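Local coordinates for protein acinetobacter secreted protease CpaA (Acinetobacter nosocomialis M2, PDB 6O38) that is a secreted zinc metalloprotease, probably cleaving protein or glycoprotein substrates outside the cell after type II secretion with the help of its chaperone, at residues L378-P383 / G422-K427. Sequence-based numbering, arbitrary orientation.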
loop_
_atom_site.group_PDB
_atom_site.type_symbol
_atom_site.label_atom_id
_atom_site.label_comp_id
_atom_site.label_asym_id
_atom_site.label_seq_id
_atom_site.Cartn_x
_atom_site.Cartn_y
_atom_site.Cartn_z
ATOM N N LEU A 378 -7.435 -1.640 -26.126
ATOM C CA LEU A 378 -7.252 -0.497 -27.011
ATOM C C LEU A 378 -7.519 0.776 -26.219
ATOM O O LEU A 378 -8.619 0.959 -25.687
ATOM C CB LEU A 378 -8.182 -0.582 -28.221
ATOM C CG LEU A 378 -8.312 0.691 -29.060
ATOM C CD1 LEU A 378 -6.974 1.079 -29.672
ATOM C CD2 LEU A 378 -9.373 0.525 -30.138
ATOM N N LEU A 379 -6.518 1.646 -26.138
ATOM C CA LEU A 379 -6.617 2.884 -25.378
ATOM C C LEU A 379 -6.983 4.021 -26.323
ATOM O O LEU A 379 -6.258 4.291 -27.287
ATOM C CB LEU A 379 -5.306 3.181 -24.652
ATOM C CG LEU A 379 -4.783 2.061 -23.749
ATOM C CD1 LEU A 379 -3.514 2.492 -23.027
ATOM C CD2 LEU A 379 -5.850 1.622 -22.756
ATOM N N VAL A 380 -8.103 4.683 -26.046
ATOM C CA VAL A 380 -8.596 5.791 -26.855
ATOM C C VAL A 380 -8.604 7.045 -25.993
ATOM O O VAL A 380 -9.198 7.054 -24.909
ATOM C CB VAL A 380 -10.002 5.505 -27.416
ATOM C CG1 VAL A 380 -10.423 6.607 -28.376
ATOM C CG2 VAL A 380 -10.034 4.148 -28.102
ATOM N N SER A 381 -7.945 8.096 -26.474
ATOM C CA SER A 381 -7.871 9.370 -25.773
ATOM C C SER A 381 -8.512 10.455 -26.626
ATOM O O SER A 381 -8.195 10.585 -27.812
ATOM C CB SER A 381 -6.422 9.740 -25.448
ATOM O OG SER A 381 -6.362 10.653 -24.367
ATOM N N SER A 382 -9.411 11.223 -26.021
ATOM C CA SER A 382 -10.090 12.288 -26.743
ATOM C C SER A 382 -9.116 13.426 -27.045
ATOM O O SER A 382 -8.242 13.729 -26.227
ATOM C CB SER A 382 -11.272 12.815 -25.930
ATOM O OG SER A 382 -11.887 13.916 -26.578
ATOM N N PRO A 383 -9.231 14.060 -28.215
ATOM C CA PRO A 383 -8.406 15.252 -28.481
ATOM C C PRO A 383 -8.604 16.356 -27.459
ATOM O O PRO A 383 -7.667 17.124 -27.201
ATOM C CB PRO A 383 -8.860 15.688 -29.881
ATOM C CG PRO A 383 -9.453 14.464 -30.495
ATOM C CD PRO A 383 -10.068 13.693 -29.367
ATOM N N GLY A 422 -2.552 -0.873 -28.486
ATOM C CA GLY A 422 -2.750 0.248 -29.381
ATOM C C GLY A 422 -3.219 1.497 -28.666
ATOM O O GLY A 422 -3.922 1.414 -27.655
ATOM N N TYR A 423 -2.832 2.662 -29.181
ATOM C CA TYR A 423 -3.234 3.941 -28.608
ATOM C C TYR A 423 -3.621 4.874 -29.743
ATOM O O TYR A 423 -2.792 5.181 -30.605
ATOM C CB TYR A 423 -2.106 4.550 -27.766
ATOM C CG TYR A 423 -2.406 5.933 -27.230
ATOM C CD1 TYR A 423 -3.054 6.100 -26.013
ATOM C CD2 TYR A 423 -2.034 7.071 -27.936
ATOM C CE1 TYR A 423 -3.328 7.362 -25.518
ATOM C CE2 TYR A 423 -2.304 8.334 -27.450
ATOM C CZ TYR A 423 -2.951 8.475 -26.241
ATOM O OH TYR A 423 -3.218 9.734 -25.755
ATOM N N ILE A 424 -4.875 5.323 -29.747
ATOM C CA ILE A 424 -5.394 6.181 -30.802
ATOM C C ILE A 424 -5.973 7.439 -30.175
ATOM O O ILE A 424 -6.507 7.416 -29.061
ATOM C CB ILE A 424 -6.455 5.473 -31.679
ATOM C CG1 ILE A 424 -7.700 5.131 -30.858
ATOM C CG2 ILE A 424 -5.869 4.229 -32.324
ATOM C CD1 ILE A 424 -8.842 4.581 -31.686
ATOM N N THR A 425 -5.848 8.549 -30.896
ATOM C CA THR A 425 -6.450 9.815 -30.506
ATOM C C THR A 425 -7.728 10.008 -31.312
ATOM O O THR A 425 -7.683 10.078 -32.545
ATOM C CB THR A 425 -5.485 10.978 -30.741
ATOM O OG1 THR A 425 -4.462 10.965 -29.737
ATOM C CG2 THR A 425 -6.229 12.307 -30.697
ATOM N N TYR A 426 -8.860 10.088 -30.617
ATOM C CA TYR A 426 -10.148 10.133 -31.293
ATOM C C TYR A 426 -11.222 10.581 -30.313
ATOM O O TYR A 426 -11.179 10.225 -29.132
ATOM C CB TYR A 426 -10.510 8.764 -31.880
ATOM C CG TYR A 426 -11.851 8.737 -32.570
ATOM C CD1 TYR A 426 -12.016 9.290 -33.832
ATOM C CD2 TYR A 426 -12.956 8.169 -31.952
ATOM C CE1 TYR A 426 -13.243 9.271 -34.465
ATOM C CE2 TYR A 426 -14.184 8.147 -32.575
ATOM C CZ TYR A 426 -14.324 8.698 -33.830
ATOM O OH TYR A 426 -15.552 8.674 -34.452
ATOM N N LYS A 427 -12.177 11.359 -30.814
ATOM C CA LYS A 427 -13.318 11.825 -30.035
ATOM C C LYS A 427 -14.546 11.007 -30.413
ATOM O O LYS A 427 -15.006 11.066 -31.559
ATOM C CB LYS A 427 -13.566 13.314 -30.276
ATOM C CG LYS A 427 -14.944 13.805 -29.855
ATOM C CD LYS A 427 -14.971 14.242 -28.402
ATOM C CE LYS A 427 -16.313 14.859 -28.040
ATOM N NZ LYS A 427 -17.343 13.825 -27.742
#
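Tyr423 spans from Leu379 to Ser381 of the neighbouring parallel strand. Its CB lies 4.2 Å from Leu379 O, and CG leaves anti to the backbone N (chi1 175°). In the ring, CD1 meets Leu379 CB at 3.9 Å. Farther out, CE1 and CZ approach Ser381 CB, and OH ends 3.2 Å from that same CB, with no hydrogen bond to Ser381 OG, which instead hydrogen-bonds to Gln461 and Asn386. Helix 391-411 covers this face through Ala394, Lys395 and Met398. On the other face Val380 and Ile424 lie side by side, CG2 against CG1 at 3.7 Å. Between the faces, Leu379 N donates to Gly422 O, Ile424 N to Leu379 O at 3.0 Å and Ser381 N to Ile424 O. Just past the end of strand 422-425, Tyr426 N donates to Ser381 O, 2.9 Å away, while Ser382 sits at the N-cap of the next helix, its OG making a weak bond to Glu384 N. The chemistry is thus backbone polarity satisfied within the sheet and largely apolar side-chain contact above and below it, which ties strand 416-425 to strand 367-381, itself also paired with 457-462, consistent with the central sheet of a reprolysin-like protease domain.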